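Local coordinates for attaching and effacing protein, pathogenesis factor (Escherichia coli, PDB 4E9L), which is an adhesin of the intimin/invasin family, of which this piece probably forms part of an extracellular rod of immunoglobulin-like domains, at residues T309-M320 with G360-A371; S299-V310 with A386-G397. All coordinates share one frame; numbering follows the deposited sequence.

Contact 1 of 2, residues T309-M320 with G360-A371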
loop_
_atom_site.group_PDB
_atom_site.type_symbol
_atom_site.label_atom_id
_atom_site.label_comp_id
_atom_site.label_asym_id
_atom_site.label_seq_id
_atom_site.Cartn_x
_atom_site.Cartn_y
_atom_site.Cartn_z
ATOM N N THR A 309 -29.718 33.312 -34.359
ATOM C CA THR A 309 -30.977 34.028 -34.164
ATOM C C THR A 309 -31.653 33.462 -32.917
ATOM O O THR A 309 -31.434 32.291 -32.582
ATOM C CB THR A 309 -31.836 33.888 -35.446
ATOM O OG1 THR A 309 -31.153 34.557 -36.503
ATOM C CG2 THR A 309 -33.243 34.490 -35.310
ATOM N N VAL A 310 -32.449 34.296 -32.225
ATOM C CA VAL A 310 -33.269 33.901 -31.076
ATOM C C VAL A 310 -34.044 32.626 -31.424
ATOM O O VAL A 310 -34.499 32.460 -32.566
ATOM C CB VAL A 310 -34.250 35.023 -30.593
ATOM C CG1 VAL A 310 -33.493 36.147 -29.890
ATOM C CG2 VAL A 310 -35.117 35.579 -31.739
ATOM N N LYS A 311 -34.147 31.723 -30.460
ATOM C CA LYS A 311 -34.879 30.452 -30.559
ATOM C C LYS A 311 -34.407 29.448 -31.630
ATOM O O LYS A 311 -35.142 28.495 -31.929
ATOM C CB LYS A 311 -36.415 30.671 -30.594
ATOM C CG LYS A 311 -36.992 31.298 -29.310
ATOM C CD LYS A 311 -36.707 30.451 -28.033
ATOM C CE LYS A 311 -37.287 29.048 -28.055
ATOM N NZ LYS A 311 -36.757 28.205 -26.942
ATOM N N THR A 312 -33.209 29.659 -32.215
ATOM C CA THR A 312 -32.660 28.699 -33.177
ATOM C C THR A 312 -31.576 27.903 -32.402
ATOM O O THR A 312 -31.476 28.038 -31.189
ATOM C CB THR A 312 -32.106 29.360 -34.452
ATOM O OG1 THR A 312 -30.965 30.138 -34.112
ATOM C CG2 THR A 312 -33.164 30.174 -35.246
ATOM N N THR A 313 -30.795 27.084 -33.082
ATOM C CA THR A 313 -29.770 26.282 -32.416
ATOM C C THR A 313 -28.396 26.538 -32.997
ATOM O O THR A 313 -28.257 27.003 -34.134
ATOM C CB THR A 313 -30.076 24.771 -32.509
ATOM O OG1 THR A 313 -30.125 24.400 -33.880
ATOM C CG2 THR A 313 -31.381 24.362 -31.796
ATOM N N THR A 314 -27.382 26.223 -32.193
ATOM C CA THR A 314 -25.991 26.245 -32.589
ATOM C C THR A 314 -25.308 25.087 -31.882
ATOM O O THR A 314 -25.639 24.782 -30.732
ATOM C CB THR A 314 -25.316 27.638 -32.411
ATOM O OG1 THR A 314 -24.033 27.565 -33.027
ATOM C CG2 THR A 314 -25.149 28.063 -30.938
ATOM N N GLU A 315 -24.393 24.416 -32.578
ATOM C CA GLU A 315 -23.626 23.307 -32.031
ATOM C C GLU A 315 -22.447 23.872 -31.223
ATOM O O GLU A 315 -21.740 24.748 -31.714
ATOM C CB GLU A 315 -23.089 22.448 -33.192
ATOM C CG GLU A 315 -22.398 21.190 -32.737
ATOM C CD GLU A 315 -21.658 20.454 -33.838
ATOM O OE1 GLU A 315 -20.623 20.975 -34.322
ATOM O OE2 GLU A 315 -22.100 19.338 -34.195
ATOM N N LEU A 316 -22.234 23.359 -30.003
ATOM C CA LEU A 316 -21.127 23.754 -29.132
ATOM C C LEU A 316 -20.099 22.643 -29.203
ATOM O O LEU A 316 -20.480 21.468 -29.158
ATOM C CB LEU A 316 -21.603 23.908 -27.649
ATOM C CG LEU A 316 -22.665 24.973 -27.384
ATOM C CD1 LEU A 316 -22.968 25.071 -25.879
ATOM C CD2 LEU A 316 -22.266 26.336 -27.990
ATOM N N THR A 317 -18.807 22.999 -29.316
ATOM C CA THR A 317 -17.701 22.029 -29.313
ATOM C C THR A 317 -16.780 22.386 -28.166
ATOM O O THR A 317 -16.162 23.456 -28.164
ATOM C CB THR A 317 -16.973 21.928 -30.673
ATOM O OG1 THR A 317 -17.909 21.553 -31.677
ATOM C CG2 THR A 317 -15.853 20.864 -30.653
ATOM N N PHE A 318 -16.728 21.495 -27.167
ATOM C CA PHE A 318 -15.945 21.683 -25.963
ATOM C C PHE A 318 -14.764 20.717 -25.947
ATOM O O PHE A 318 -14.972 19.508 -25.983
ATOM C CB PHE A 318 -16.841 21.561 -24.716
ATOM C CG PHE A 318 -16.098 21.594 -23.403
ATOM C CD1 PHE A 318 -15.322 22.697 -23.046
ATOM C CD2 PHE A 318 -16.128 20.501 -22.544
ATOM C CE1 PHE A 318 -14.609 22.714 -21.846
ATOM C CE2 PHE A 318 -15.397 20.513 -21.344
ATOM C CZ PHE A 318 -14.633 21.617 -21.012
ATOM N N THR A 319 -13.515 21.270 -25.966
ATOM C CA THR A 319 -12.278 20.470 -25.975
ATOM C C THR A 319 -11.685 20.586 -24.598
ATOM O O THR A 319 -11.371 21.684 -24.151
ATOM C CB THR A 319 -11.314 20.948 -27.072
ATOM O OG1 THR A 319 -11.947 20.736 -28.327
ATOM C CG2 THR A 319 -9.962 20.204 -27.045
ATOM N N MET A 320 -11.562 19.465 -23.920
ATOM C CA MET A 320 -11.083 19.479 -22.559
ATOM C C MET A 320 -9.692 18.854 -22.420
ATOM O O MET A 320 -9.467 17.716 -22.839
ATOM C CB MET A 320 -12.130 18.803 -21.665
ATOM C CG MET A 320 -11.705 18.633 -20.250
ATOM S SD MET A 320 -13.082 18.463 -19.102
ATOM C CE MET A 320 -13.888 17.019 -19.686
ATOM N N GLY A 360 -11.511 13.605 -25.788
ATOM C CA GLY A 360 -11.641 14.836 -24.999
ATOM C C GLY A 360 -12.458 15.924 -25.689
ATOM O O GLY A 360 -12.361 17.095 -25.318
ATOM N N VAL A 361 -13.270 15.563 -26.695
ATOM C CA VAL A 361 -14.077 16.544 -27.444
ATOM C C VAL A 361 -15.546 16.254 -27.210
ATOM O O VAL A 361 -16.014 15.174 -27.565
ATOM C CB VAL A 361 -13.735 16.585 -28.953
ATOM C CG1 VAL A 361 -14.674 17.561 -29.704
ATOM C CG2 VAL A 361 -12.261 16.952 -29.172
ATOM N N TYR A 362 -16.262 17.208 -26.589
ATOM C CA TYR A 362 -17.673 17.040 -26.236
ATOM C C TYR A 362 -18.534 17.996 -27.045
ATOM O O TYR A 362 -18.205 19.183 -27.179
ATOM C CB TYR A 362 -17.890 17.191 -24.713
ATOM C CG TYR A 362 -16.980 16.288 -23.880
ATOM C CD1 TYR A 362 -15.654 16.642 -23.618
ATOM C CD2 TYR A 362 -17.460 15.105 -23.322
ATOM C CE1 TYR A 362 -14.813 15.805 -22.869
ATOM C CE2 TYR A 362 -16.635 14.268 -22.567
ATOM C CZ TYR A 362 -15.310 14.624 -22.341
ATOM O OH TYR A 362 -14.507 13.791 -21.583
ATOM N N VAL A 363 -19.632 17.469 -27.609
ATOM C CA VAL A 363 -20.525 18.269 -28.458
ATOM C C VAL A 363 -21.915 18.348 -27.809
ATOM O O VAL A 363 -22.398 17.352 -27.261
ATOM C CB VAL A 363 -20.546 17.693 -29.922
ATOM C CG1 VAL A 363 -21.568 18.404 -30.803
ATOM C CG2 VAL A 363 -19.155 17.756 -30.563
ATOM N N SER A 364 -22.527 19.539 -27.838
ATOM C CA SER A 364 -23.889 19.776 -27.332
ATOM C C SER A 364 -24.617 20.748 -28.257
ATOM O O SER A 364 -23.998 21.616 -28.869
ATOM C CB SER A 364 -23.853 20.368 -25.923
ATOM O OG SER A 364 -25.157 20.648 -25.432
ATOM N N THR A 365 -25.936 20.628 -28.323
ATOM C CA THR A 365 -26.757 21.531 -29.116
ATOM C C THR A 365 -27.269 22.596 -28.173
ATOM O O THR A 365 -27.914 22.279 -27.166
ATOM C CB THR A 365 -27.939 20.779 -29.761
ATOM O OG1 THR A 365 -27.426 19.820 -30.706
ATOM C CG2 THR A 365 -28.910 21.721 -30.462
ATOM N N LEU A 366 -26.980 23.844 -28.493
ATOM C CA LEU A 366 -27.464 24.962 -27.710
ATOM C C LEU A 366 -28.701 25.495 -28.392
ATOM O O LEU A 366 -28.611 25.902 -29.541
ATOM C CB LEU A 366 -26.387 26.088 -27.624
ATOM C CG LEU A 366 -26.803 27.373 -26.890
ATOM C CD1 LEU A 366 -27.093 27.090 -25.408
ATOM C CD2 LEU A 366 -25.735 28.477 -27.057
ATOM N N THR A 367 -29.811 25.580 -27.664
ATOM C CA THR A 367 -31.032 26.208 -28.159
ATOM C C THR A 367 -31.019 27.615 -27.573
ATOM O O THR A 367 -30.955 27.800 -26.346
ATOM C CB THR A 367 -32.311 25.463 -27.759
ATOM O OG1 THR A 367 -32.241 24.128 -28.249
ATOM C CG2 THR A 367 -33.588 26.140 -28.342
ATOM N N LEU A 368 -31.075 28.605 -28.447
ATOM C CA LEU A 368 -31.051 29.981 -27.980
ATOM C C LEU A 368 -32.376 30.351 -27.312
ATOM O O LEU A 368 -33.390 29.714 -27.553
ATOM C CB LEU A 368 -30.687 30.937 -29.149
ATOM C CG LEU A 368 -29.208 31.016 -29.559
ATOM C CD1 LEU A 368 -28.291 31.341 -28.366
ATOM C CD2 LEU A 368 -28.734 29.725 -30.291
ATOM N N GLY A 369 -32.341 31.341 -26.451
ATOM C CA GLY A 369 -33.517 31.803 -25.731
ATOM C C GLY A 369 -34.335 32.791 -26.534
ATOM O O GLY A 369 -34.113 32.950 -27.738
ATOM N N SER A 370 -35.315 33.440 -25.881
ATOM C CA SER A 370 -36.196 34.405 -26.576
ATOM C C SER A 370 -35.612 35.816 -26.664
ATOM O O SER A 370 -36.042 36.597 -27.516
ATOM C CB SER A 370 -37.575 34.446 -25.927
ATOM O OG SER A 370 -37.455 34.651 -24.534
ATOM N N ALA A 371 -34.634 36.144 -25.798
ATOM C CA ALA A 371 -34.014 37.469 -25.774
ATOM C C ALA A 371 -32.782 37.582 -26.664
ATOM O O ALA A 371 -31.948 36.671 -26.714
ATOM C CB ALA A 371 -33.674 37.889 -24.345
#

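Contact 2 of 2, residues S299-V310 with A386-G397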
loop_
_atom_site.group_PDB
_atom_site.type_symbol
_atom_site.label_atom_id
_atom_site.label_comp_id
_atom_site.label_asym_id
_atom_site.label_seq_id
_atom_site.Cartn_x
_atom_site.Cartn_y
_atom_site.Cartn_z
ATOM N N SER A 299 -8.294 24.375 -22.021
ATOM C CA SER A 299 -9.564 23.904 -22.562
ATOM C C SER A 299 -10.220 24.988 -23.404
ATOM O O SER A 299 -9.911 26.166 -23.199
ATOM C CB SER A 299 -10.452 23.428 -21.427
ATOM O OG SER A 299 -9.858 22.279 -20.829
ATOM N N THR A 300 -11.055 24.602 -24.400
ATOM C CA THR A 300 -11.700 25.578 -25.304
ATOM C C THR A 300 -13.169 25.259 -25.552
ATOM O O THR A 300 -13.554 24.108 -25.562
ATOM C CB THR A 300 -10.968 25.663 -26.676
ATOM O OG1 THR A 300 -11.030 24.406 -27.357
ATOM C CG2 THR A 300 -9.509 26.131 -26.567
ATOM N N LEU A 301 -13.975 26.299 -25.821
ATOM C CA LEU A 301 -15.372 26.172 -26.174
ATOM C C LEU A 301 -15.617 27.056 -27.385
ATOM O O LEU A 301 -15.308 28.242 -27.335
ATOM C CB LEU A 301 -16.303 26.597 -25.015
ATOM C CG LEU A 301 -17.816 26.481 -25.336
ATOM C CD1 LEU A 301 -18.239 24.990 -25.539
ATOM C CD2 LEU A 301 -18.658 27.126 -24.264
ATOM N N VAL A 302 -16.143 26.486 -28.467
ATOM C CA VAL A 302 -16.506 27.223 -29.699
ATOM C C VAL A 302 -17.956 26.855 -30.072
ATOM O O VAL A 302 -18.434 25.812 -29.643
ATOM C CB VAL A 302 -15.528 26.950 -30.895
ATOM C CG1 VAL A 302 -14.093 27.373 -30.564
ATOM C CG2 VAL A 302 -15.559 25.487 -31.336
ATOM N N ALA A 303 -18.612 27.669 -30.925
ATOM C CA ALA A 303 -19.947 27.424 -31.457
ATOM C C ALA A 303 -19.807 27.416 -32.973
ATOM O O ALA A 303 -18.805 27.936 -33.464
ATOM C CB ALA A 303 -20.891 28.547 -31.014
ATOM N N ASP A 304 -20.742 26.793 -33.715
ATOM C CA ASP A 304 -20.692 26.789 -35.188
ATOM C C ASP A 304 -21.212 28.127 -35.799
ATOM O O ASP A 304 -21.065 28.363 -36.994
ATOM C CB ASP A 304 -21.416 25.557 -35.791
ATOM C CG ASP A 304 -22.918 25.464 -35.543
ATOM O OD1 ASP A 304 -23.527 26.485 -35.200
ATOM O OD2 ASP A 304 -23.496 24.387 -35.792
ATOM N N ASN A 305 -21.845 28.976 -34.975
ATOM C CA ASN A 305 -22.377 30.280 -35.389
ATOM C C ASN A 305 -22.204 31.254 -34.219
ATOM O O ASN A 305 -22.764 31.021 -33.147
ATOM C CB ASN A 305 -23.870 30.129 -35.728
ATOM C CG ASN A 305 -24.545 31.333 -36.373
ATOM O OD1 ASN A 305 -23.957 32.401 -36.557
ATOM N ND2 ASN A 305 -25.795 31.161 -36.761
ATOM N N LYS A 306 -21.447 32.344 -34.424
ATOM C CA LYS A 306 -21.252 33.372 -33.393
ATOM C C LYS A 306 -22.416 34.374 -33.301
ATOM O O LYS A 306 -22.506 35.104 -32.315
ATOM C CB LYS A 306 -19.900 34.089 -33.537
ATOM C CG LYS A 306 -19.585 34.636 -34.928
ATOM C CD LYS A 306 -18.172 35.231 -35.002
ATOM C CE LYS A 306 -17.080 34.191 -35.011
ATOM N NZ LYS A 306 -15.736 34.811 -34.969
ATOM N N THR A 307 -23.302 34.406 -34.319
ATOM C CA THR A 307 -24.462 35.319 -34.342
ATOM C C THR A 307 -25.765 34.535 -34.610
ATOM O O THR A 307 -26.426 34.778 -35.626
ATOM C CB THR A 307 -24.266 36.469 -35.367
ATOM O OG1 THR A 307 -24.310 35.916 -36.688
ATOM C CG2 THR A 307 -22.978 37.272 -35.138
ATOM N N PRO A 308 -26.166 33.591 -33.723
ATOM C CA PRO A 308 -27.393 32.825 -33.996
ATOM C C PRO A 308 -28.622 33.656 -33.718
ATOM O O PRO A 308 -28.563 34.614 -32.954
ATOM C CB PRO A 308 -27.296 31.642 -33.027
ATOM C CG PRO A 308 -26.525 32.202 -31.861
ATOM C CD PRO A 308 -25.560 33.203 -32.431
ATOM N N THR A 309 -29.718 33.312 -34.359
ATOM C CA THR A 309 -30.977 34.028 -34.164
ATOM C C THR A 309 -31.653 33.462 -32.917
ATOM O O THR A 309 -31.434 32.291 -32.582
ATOM C CB THR A 309 -31.836 33.888 -35.446
ATOM O OG1 THR A 309 -31.153 34.557 -36.503
ATOM C CG2 THR A 309 -33.243 34.490 -35.310
ATOM N N VAL A 310 -32.449 34.296 -32.225
ATOM C CA VAL A 310 -33.269 33.901 -31.076
ATOM C C VAL A 310 -34.044 32.626 -31.424
ATOM O O VAL A 310 -34.499 32.460 -32.566
ATOM C CB VAL A 310 -34.250 35.023 -30.593
ATOM C CG1 VAL A 310 -33.493 36.147 -29.890
ATOM C CG2 VAL A 310 -35.117 35.579 -31.739
ATOM N N ALA A 386 -14.996 25.662 -16.774
ATOM C CA ALA A 386 -14.186 24.769 -17.589
ATOM C C ALA A 386 -13.320 25.455 -18.662
ATOM O O ALA A 386 -12.510 24.788 -19.310
ATOM C CB ALA A 386 -15.079 23.697 -18.194
ATOM N N VAL A 387 -13.488 26.772 -18.859
ATOM C CA VAL A 387 -12.646 27.555 -19.781
ATOM C C VAL A 387 -12.174 28.818 -19.068
ATOM O O VAL A 387 -12.791 29.210 -18.079
ATOM C CB VAL A 387 -13.254 27.861 -21.172
ATOM C CG1 VAL A 387 -13.455 26.575 -21.986
ATOM C CG2 VAL A 387 -14.547 28.672 -21.050
ATOM N N ALA A 388 -11.092 29.443 -19.552
ATOM C CA ALA A 388 -10.567 30.670 -18.925
ATOM C C ALA A 388 -11.571 31.845 -19.057
ATOM O O ALA A 388 -11.816 32.577 -18.087
ATOM C CB ALA A 388 -9.231 31.053 -19.556
ATOM N N GLN A 389 -12.128 32.013 -20.257
ATOM C CA GLN A 389 -13.075 33.093 -20.567
ATOM C C GLN A 389 -14.307 32.504 -21.246
ATOM O O GLN A 389 -14.165 31.599 -22.067
ATOM C CB GLN A 389 -12.412 34.172 -21.462
ATOM C CG GLN A 389 -11.347 35.028 -20.730
ATOM C CD GLN A 389 -11.885 35.735 -19.499
ATOM O OE1 GLN A 389 -11.240 35.802 -18.446
ATOM N NE2 GLN A 389 -13.089 36.257 -19.593
ATOM N N PRO A 390 -15.519 33.038 -20.992
ATOM C CA PRO A 390 -16.708 32.413 -21.586
ATOM C C PRO A 390 -16.798 32.584 -23.085
ATOM O O PRO A 390 -16.185 33.492 -23.649
ATOM C CB PRO A 390 -17.873 33.122 -20.878
ATOM C CG PRO A 390 -17.300 34.456 -20.475
ATOM C CD PRO A 390 -15.898 34.117 -20.053
ATOM N N LEU A 391 -17.550 31.695 -23.726
ATOM C CA LEU A 391 -17.817 31.829 -25.133
ATOM C C LEU A 391 -18.817 33.000 -25.196
ATOM O O LEU A 391 -19.761 33.058 -24.400
ATOM C CB LEU A 391 -18.437 30.527 -25.671
ATOM C CG LEU A 391 -19.175 30.600 -27.016
ATOM C CD1 LEU A 391 -18.257 30.979 -28.151
ATOM C CD2 LEU A 391 -19.854 29.295 -27.313
ATOM N N VAL A 392 -18.571 33.951 -26.082
ATOM C CA VAL A 392 -19.448 35.121 -26.202
ATOM C C VAL A 392 -20.175 35.061 -27.537
ATOM O O VAL A 392 -19.544 35.007 -28.587
ATOM C CB VAL A 392 -18.681 36.452 -26.008
ATOM C CG1 VAL A 392 -19.596 37.664 -26.249
ATOM C CG2 VAL A 392 -18.013 36.517 -24.622
ATOM N N LEU A 393 -21.495 35.047 -27.493
ATOM C CA LEU A 393 -22.313 35.056 -28.697
ATOM C C LEU A 393 -23.123 36.361 -28.760
ATOM O O LEU A 393 -23.417 36.961 -27.722
ATOM C CB LEU A 393 -23.275 33.837 -28.734
ATOM C CG LEU A 393 -22.663 32.432 -28.591
ATOM C CD1 LEU A 393 -23.760 31.355 -28.511
ATOM C CD2 LEU A 393 -21.695 32.110 -29.732
ATOM N N ASN A 394 -23.465 36.804 -29.974
ATOM C CA ASN A 394 -24.326 37.976 -30.158
ATOM C C ASN A 394 -25.616 37.468 -30.787
ATOM O O ASN A 394 -25.660 37.187 -31.983
ATOM C CB ASN A 394 -23.617 39.041 -31.001
ATOM C CG ASN A 394 -22.525 39.718 -30.200
ATOM O OD1 ASN A 394 -22.784 40.500 -29.278
ATOM N ND2 ASN A 394 -21.285 39.358 -30.455
ATOM N N VAL A 395 -26.649 37.260 -29.961
ATOM C CA VAL A 395 -27.908 36.676 -30.434
ATOM C C VAL A 395 -28.725 37.710 -31.209
ATOM O O VAL A 395 -29.016 38.774 -30.672
ATOM C CB VAL A 395 -28.709 35.986 -29.291
ATOM C CG1 VAL A 395 -29.901 35.197 -29.842
ATOM C CG2 VAL A 395 -27.800 35.061 -28.475
ATOM N N ALA A 396 -29.083 37.379 -32.466
ATOM C CA ALA A 396 -29.836 38.233 -33.387
ATOM C C ALA A 396 -31.339 38.134 -33.107
ATOM O O ALA A 396 -31.834 37.046 -32.856
ATOM C CB ALA A 396 -29.530 37.822 -34.823
ATOM N N GLY A 397 -32.037 39.271 -33.131
ATOM C CA GLY A 397 -33.469 39.365 -32.860
ATOM C C GLY A 397 -34.373 38.793 -33.935
ATOM O O GLY A 397 -33.991 38.704 -35.102
HETATM O O HOH W 1 -9.628 28.691 -22.280
HETATM O O HOH W 2 -20.990 37.366 -32.399
#

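Contact 1 of 2, residues T309-M320 with G360-A371
The rings of Phe-318 and Tyr-362 sit next to each other on the inner side of a two-stranded antiparallel ladder. Tyr-362 CD1 approaches the Phe-318 ring obliquely, 4.0 Å from Phe-318 CD2, and Phe-318 also packs against Leu-301, Ala-386 and Trp-354. The edge of the tyrosine ring, near its plane, meets the backbone oxygen Phe-318 O, while the methyl of Met-320 comes in obliquely, with CE 3.5 Å from Tyr-362 CE1. A bend at the last torsion of the methionine (chi3 61°) turns that methyl onto the tyrosine. Strands 313-319 and 361-367 run antiparallel, and the two backbone bonds of the Phe-318/Tyr-362 pair are short and nearly straight: Tyr-362 N to Phe-318 O measures 2.7 Å with 177° at the hydrogen. Farther along the same side, Leu-316 CG rests 3.9 Å from Leu-366 CB, and Thr-314 lies beside Leu-366, pointing the same way. The other side of the ladder carries threonines, valines and Glu-315, whose aliphatic CG reaches Val-363 CG1 at 3.5 Å. Just before strand 313-319, a type II turn from Thr-309 to Thr-312 closes on Thr-309 O, which takes both Thr-312 N and, at 2.7 Å, Thr-312 OG1 from one face of its plane. Lys-311 bends back so that its CD lies 3.4 Å from Leu-368 O, a buried oxygen without a polar partner, and its NZ forms a salt bridge with Glu-347. The pair forms the middle of a four-stranded sheet, between strands 300-303 and 350-358; Leu-316 and Leu-366 face strand 391-395 across the sandwich core.

Contact 2 of 2, residues S299-V310 with A386-G397
Leu-301 and Leu-391 form the close-packed part of this contact, their side chains crossing at about a right angle with Leu-301 CD2 3.7 Å from Leu-391 CB. The first torsion of Leu-301 (chi1 -180°) carries CG away from its own backbone N and in among the side chains of the other segment. Ala-303 CB touches two leucine methyls that lie side by side, 3.9 Å from each of Leu-391 CD2 and Leu-393 CD2. The axes of strands 300-303 and 391-395 come no closer than 7.5 Å, and no backbone hydrogen bond joins the two strands; leucine side chains fill the space between. The chain then closes in past Asn-305, whose OD1 accepts Thr-307 N in an Asx turn, the donor standing above the carbonyl plane. From there the backbones bond directly: Asn-394 N to Lys-306 O, Ala-396 N to Pro-308 O, and Val-310 N to Ala-396 O at 2.9 Å. Beside these bonds Val-310 CG1 meets Val-395 CG1 at 3.7 Å. The solvent side is looser: Thr-307 and Asn-394 lie exposed, the lysine chain of Lys-306 leads away from the contact, and Lys-306 O also receives a water held by Asn-394 ND2. At the other end of the contact a separate water bridges Ser-299 O, 2.7 Å away, and Ala-388 N. Strand 300-303 is an outermost strand of its sheet, paired with 313-319, and strand 391-395 pairs with 373-381 in the opposing sheet; the contact therefore joins the two layers of the sandwich along one margin.

In the fold
Contacts 1 and 2 belong to the last immunoglobulin-like domain of this piece, the one nearest its C-terminal end, and their centres are about 8 Å apart. Along the chain, contact 1 is nested within the loop that contact 2 closes. Thr-309 and Val-310 serve both: the chain leaves strand 300-303, pairs with 394-396, then turns into strand 313-319. Thr-317 N is hydrogen-bonded to Val-302 O at 2.9 Å. Thr-314 OG1 lies 2.5 Å from Asp-304 OD1, a probable hydrogen bond. Contact 1 thus builds one sheet from within, whereas contact 2 ties its margin to the opposing sheet.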